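Local coordinates for UDP-glucose 6-dehydrogenase (Pyrobaculum islandicum, PDB 3VTF), which probably oxidises UDP-glucose to UDP-glucuronate, reducing two molecules of NAD+ to NADH, at residues E92-G106 with Y119-I131. Residues are numbered along the deposited sequence; the frame is centred on the assembly and turned at random.
Sequences EEAVAATDATFIAVG and YVEAAARAVGRGI
Val95 fits as a knob into a hole formed by Ala126, Val127, Gly130 and Ile131, where helix 92-96 crosses helix 119-131 at -54° with axes 7.6 Å apart. Its CG1, anti to the backbone N (chi1 177°), lies 3.5 Å from Val127 O and also packs on Gly130 CA, while CG2 packs on Val127 CG2, the two side chains crossing at about a right angle. Gly130 permits this closeness: its CA is only 4.3 Å from Glu92 CA, and a CB there would collide with Val95 CB and Glu92 O. Strand 100-103, running nearly antiparallel to the helix, adds further apolar contacts. Thr101 CG2 reaches Val127 CG2 tip to tip at 3.6 Å, its hydroxyl bonding to Ser25 instead; Ile103 sets CG2 against Ala123 CB and CD1 over Ala124, and Val105 CG2 packs beside Tyr119 O and Val120 CG2. The polar links lie at the two ends. Glu92 OE2 takes both NE (2.8 Å) and NH2 (2.9 Å) of Arg129 side-on, almost in the guanidinium plane, with the carboxylate tilted 36° from it; NE binds the anti lone pair of OE2, and NH2 meets it nearly along the C-O axis. Without the carboxylate, as with an alanine at Glu92, the Arg129 guanidinium would probably lose its mate and be freer to swing. Beyond the strand, a water donates to Gly106 O and accepts from Val120 N. The helix belongs to the beta-alpha-beta crossover from strand 100-103 to strand 139-142 of the Rossmann-type domain, and Val120 neighbours Thr107, predicted to bind NAD+. An apolar seam between salt bridge and water bridge thus fixes the helix over its strand by close packing, with charge pairing at one end.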
loop_
_atom_site.group_PDB
_atom_site.type_symbol
_atom_site.label_atom_id
_atom_site.label_comp_id
_atom_site.label_asym_id
_atom_site.label_seq_id
_atom_site.Cartn_x
_atom_site.Cartn_y
_atom_site.Cartn_z
ATOM N N GLU A 92 37.414 -17.880 -4.945
ATOM C CA GLU A 92 38.007 -17.862 -6.314
ATOM C C GLU A 92 37.904 -19.178 -7.029
ATOM O O GLU A 92 37.634 -19.244 -8.251
ATOM C CB GLU A 92 39.483 -17.444 -6.243
ATOM C CG GLU A 92 39.702 -16.014 -5.785
ATOM C CD GLU A 92 39.657 -15.782 -4.267
ATOM O OE1 GLU A 92 39.365 -16.698 -3.410
ATOM O OE2 GLU A 92 39.912 -14.614 -3.893
ATOM N N GLU A 93 38.079 -20.271 -6.285
ATOM C CA GLU A 93 37.941 -21.577 -6.951
ATOM C C GLU A 93 36.477 -21.856 -7.316
ATOM O O GLU A 93 36.251 -22.537 -8.318
ATOM C CB GLU A 93 38.416 -22.713 -6.055
ATOM C CG GLU A 93 39.929 -22.726 -5.772
ATOM C CD GLU A 93 40.212 -23.577 -4.531
ATOM O OE1 GLU A 93 39.868 -24.794 -4.539
ATOM O OE2 GLU A 93 40.669 -23.015 -3.511
ATOM N N ALA A 94 35.506 -21.433 -6.470
ATOM C CA ALA A 94 34.060 -21.617 -6.846
ATOM C C ALA A 94 33.795 -20.904 -8.168
ATOM O O ALA A 94 33.221 -21.460 -9.118
ATOM C CB ALA A 94 33.150 -21.066 -5.779
ATOM N N VAL A 95 34.241 -19.654 -8.231
ATOM C CA VAL A 95 34.060 -18.854 -9.444
ATOM C C VAL A 95 34.710 -19.527 -10.674
ATOM O O VAL A 95 34.096 -19.610 -11.794
ATOM C CB VAL A 95 34.642 -17.448 -9.221
ATOM C CG1 VAL A 95 34.542 -16.637 -10.484
ATOM C CG2 VAL A 95 33.858 -16.760 -8.090
ATOM N N ALA A 96 35.975 -19.953 -10.519
ATOM C CA ALA A 96 36.737 -20.401 -11.730
ATOM C C ALA A 96 36.151 -21.675 -12.276
ATOM O O ALA A 96 36.281 -21.957 -13.460
ATOM C CB ALA A 96 38.228 -20.571 -11.430
ATOM N N ALA A 97 35.403 -22.402 -11.442
ATOM C CA ALA A 97 34.872 -23.682 -11.840
ATOM C C ALA A 97 33.437 -23.525 -12.475
ATOM O O ALA A 97 32.830 -24.494 -12.948
ATOM C CB ALA A 97 34.876 -24.657 -10.611
ATOM N N THR A 98 32.920 -22.306 -12.559
ATOM C CA THR A 98 31.549 -22.117 -13.040
ATOM C C THR A 98 31.469 -21.032 -14.146
ATOM O O THR A 98 32.472 -20.488 -14.520
ATOM C CB THR A 98 30.621 -21.758 -11.832
ATOM O OG1 THR A 98 31.134 -20.603 -11.192
ATOM C CG2 THR A 98 30.596 -22.913 -10.720
ATOM N N ASP A 99 30.266 -20.707 -14.638
ATOM C CA ASP A 99 30.110 -19.686 -15.661
ATOM C C ASP A 99 29.332 -18.467 -15.184
ATOM O O ASP A 99 29.387 -17.421 -15.816
ATOM C CB ASP A 99 29.404 -20.256 -16.822
ATOM C CG ASP A 99 30.302 -21.248 -17.592
ATOM O OD1 ASP A 99 31.512 -20.970 -17.698
ATOM O OD2 ASP A 99 29.762 -22.252 -18.047
ATOM N N ALA A 100 28.611 -18.597 -14.058
ATOM C CA ALA A 100 28.007 -17.409 -13.433
ATOM C C ALA A 100 28.044 -17.531 -11.927
ATOM O O ALA A 100 27.983 -18.659 -11.382
ATOM C CB ALA A 100 26.531 -17.330 -13.916
ATOM N N THR A 101 28.243 -16.400 -11.226
ATOM C CA THR A 101 28.379 -16.434 -9.749
ATOM C C THR A 101 27.264 -15.523 -9.188
ATOM O O THR A 101 27.151 -14.349 -9.606
ATOM C CB THR A 101 29.724 -15.841 -9.306
ATOM O OG1 THR A 101 30.751 -16.716 -9.792
ATOM C CG2 THR A 101 29.848 -15.723 -7.708
ATOM N N PHE A 102 26.405 -16.096 -8.330
ATOM C CA PHE A 102 25.434 -15.280 -7.581
ATOM C C PHE A 102 26.063 -14.717 -6.316
ATOM O O PHE A 102 26.463 -15.460 -5.399
ATOM C CB PHE A 102 24.224 -16.173 -7.221
ATOM C CG PHE A 102 23.438 -16.539 -8.476
ATOM C CD1 PHE A 102 22.276 -15.840 -8.791
ATOM C CD2 PHE A 102 23.866 -17.557 -9.332
ATOM C CE1 PHE A 102 21.591 -16.112 -9.947
ATOM C CE2 PHE A 102 23.168 -17.833 -10.505
ATOM C CZ PHE A 102 22.037 -17.123 -10.813
ATOM N N ILE A 103 26.126 -13.393 -6.208
ATOM C CA ILE A 103 26.658 -12.837 -4.976
ATOM C C ILE A 103 25.474 -12.664 -4.061
ATOM O O ILE A 103 24.515 -11.888 -4.374
ATOM C CB ILE A 103 27.344 -11.475 -5.243
ATOM C CG1 ILE A 103 28.582 -11.706 -6.150
ATOM C CG2 ILE A 103 27.654 -10.706 -3.928
ATOM C CD1 ILE A 103 29.179 -10.355 -6.616
ATOM N N ALA A 104 25.566 -13.301 -2.884
ATOM C CA ALA A 104 24.440 -13.282 -1.938
ATOM C C ALA A 104 24.910 -12.946 -0.552
ATOM O O ALA A 104 24.288 -13.363 0.416
ATOM C CB ALA A 104 23.686 -14.648 -1.924
ATOM N N VAL A 105 26.011 -12.180 -0.411
ATOM C CA VAL A 105 26.515 -11.830 0.934
ATOM C C VAL A 105 25.663 -10.710 1.539
ATOM O O VAL A 105 24.816 -10.055 0.855
ATOM C CB VAL A 105 27.979 -11.370 0.825
ATOM C CG1 VAL A 105 28.753 -12.551 0.271
ATOM C CG2 VAL A 105 28.112 -10.213 -0.211
ATOM N N GLY A 106 25.839 -10.483 2.838
ATOM C CA GLY A 106 24.950 -9.486 3.492
ATOM C C GLY A 106 25.200 -8.019 3.100
ATOM O O GLY A 106 26.268 -7.632 2.517
ATOM N N TYR A 119 30.985 -6.121 2.083
ATOM C CA TYR A 119 30.891 -7.571 1.825
ATOM C C TYR A 119 30.698 -7.858 0.337
ATOM O O TYR A 119 31.314 -8.804 -0.218
ATOM C CB TYR A 119 29.693 -8.207 2.629
ATOM C CG TYR A 119 29.778 -7.919 4.146
ATOM C CD1 TYR A 119 30.385 -8.845 4.980
ATOM C CD2 TYR A 119 29.330 -6.720 4.698
ATOM C CE1 TYR A 119 30.524 -8.618 6.352
ATOM C CE2 TYR A 119 29.487 -6.485 6.047
ATOM C CZ TYR A 119 30.102 -7.427 6.871
ATOM O OH TYR A 119 30.223 -7.193 8.250
ATOM N N VAL A 120 29.794 -7.078 -0.305
ATOM C CA VAL A 120 29.580 -7.209 -1.762
ATOM C C VAL A 120 30.897 -6.847 -2.541
ATOM O O VAL A 120 31.253 -7.536 -3.498
ATOM C CB VAL A 120 28.443 -6.233 -2.184
ATOM C CG1 VAL A 120 28.318 -6.067 -3.740
ATOM C CG2 VAL A 120 27.076 -6.722 -1.569
ATOM N N GLU A 121 31.588 -5.789 -2.093
ATOM C CA GLU A 121 32.807 -5.394 -2.831
ATOM C C GLU A 121 33.866 -6.512 -2.769
ATOM O O GLU A 121 34.466 -6.844 -3.777
ATOM C CB GLU A 121 33.377 -4.064 -2.303
ATOM C CG GLU A 121 34.734 -3.783 -2.971
ATOM C CD GLU A 121 35.284 -2.417 -2.707
ATOM O OE1 GLU A 121 34.677 -1.679 -1.946
ATOM O OE2 GLU A 121 36.316 -2.065 -3.354
ATOM N N ALA A 122 34.059 -7.110 -1.604
ATOM C CA ALA A 122 35.043 -8.224 -1.459
ATOM C C ALA A 122 34.631 -9.404 -2.245
ATOM O O ALA A 122 35.468 -10.097 -2.856
ATOM C CB ALA A 122 35.277 -8.620 0.032
ATOM N N ALA A 123 33.298 -9.686 -2.329
ATOM C CA ALA A 123 32.893 -10.853 -3.081
ATOM C C ALA A 123 33.136 -10.544 -4.577
ATOM O O ALA A 123 33.526 -11.430 -5.312
ATOM C CB ALA A 123 31.376 -11.092 -2.871
ATOM N N ALA A 124 32.891 -9.292 -5.008
ATOM C CA ALA A 124 33.021 -8.958 -6.449
ATOM C C ALA A 124 34.565 -9.107 -6.803
ATOM O O ALA A 124 34.917 -9.533 -7.898
ATOM C CB ALA A 124 32.615 -7.508 -6.726
ATOM N N ARG A 125 35.430 -8.717 -5.887
ATOM C CA ARG A 125 36.907 -8.808 -6.185
ATOM C C ARG A 125 37.262 -10.276 -6.295
ATOM O O ARG A 125 38.083 -10.685 -7.144
ATOM C CB ARG A 125 37.722 -8.119 -5.072
ATOM C CG ARG A 125 37.586 -6.598 -5.173
ATOM C CD ARG A 125 38.654 -5.786 -4.385
ATOM N NE ARG A 125 38.322 -4.342 -4.494
ATOM C CZ ARG A 125 38.593 -3.602 -5.575
ATOM N NH1 ARG A 125 39.260 -4.145 -6.572
ATOM N NH2 ARG A 125 38.214 -2.334 -5.697
ATOM N N ALA A 126 36.659 -11.115 -5.424
ATOM C CA ALA A 126 36.917 -12.554 -5.559
ATOM C C ALA A 126 36.455 -13.114 -6.867
ATOM O O ALA A 126 37.119 -13.983 -7.467
ATOM C CB ALA A 126 36.341 -13.364 -4.385
ATOM N N VAL A 127 35.294 -12.641 -7.322
ATOM C CA VAL A 127 34.782 -13.018 -8.582
ATOM C C VAL A 127 35.771 -12.607 -9.665
ATOM O O VAL A 127 36.065 -13.443 -10.545
ATOM C CB VAL A 127 33.372 -12.437 -8.841
ATOM C CG1 VAL A 127 32.979 -12.716 -10.275
ATOM C CG2 VAL A 127 32.309 -13.141 -7.882
ATOM N N GLY A 128 36.256 -11.356 -9.591
ATOM C CA GLY A 128 37.245 -10.876 -10.606
ATOM C C GLY A 128 38.513 -11.799 -10.629
ATOM O O GLY A 128 38.975 -12.208 -11.650
ATOM N N ARG A 129 38.989 -12.188 -9.474
ATOM C CA ARG A 129 40.180 -13.138 -9.427
ATOM C C ARG A 129 39.843 -14.501 -10.026
ATOM O O ARG A 129 40.607 -15.105 -10.769
ATOM C CB ARG A 129 40.585 -13.224 -7.975
ATOM C CG ARG A 129 41.308 -11.953 -7.533
ATOM C CD ARG A 129 42.083 -12.155 -6.238
ATOM N NE ARG A 129 41.155 -12.388 -5.154
ATOM C CZ ARG A 129 40.627 -11.440 -4.361
ATOM N NH1 ARG A 129 40.976 -10.186 -4.463
ATOM N NH2 ARG A 129 39.769 -11.778 -3.415
ATOM N N GLY A 130 38.618 -14.986 -9.800
ATOM C CA GLY A 130 38.275 -16.307 -10.353
ATOM C C GLY A 130 38.160 -16.214 -11.854
ATOM O O GLY A 130 38.550 -17.141 -12.586
ATOM N N ILE A 131 37.621 -15.088 -12.347
ATOM C CA ILE A 131 37.460 -14.901 -13.757
ATOM C C ILE A 131 38.848 -14.847 -14.417
ATOM O O ILE A 131 39.035 -15.376 -15.537
ATOM C CB ILE A 131 36.633 -13.608 -13.979
ATOM C CG1 ILE A 131 35.137 -13.854 -13.591
ATOM C CG2 ILE A 131 36.643 -13.188 -15.452
ATOM C CD1 ILE A 131 34.206 -12.598 -13.763
HETATM O O HOH W 1 28.011 -5.549 1.589
#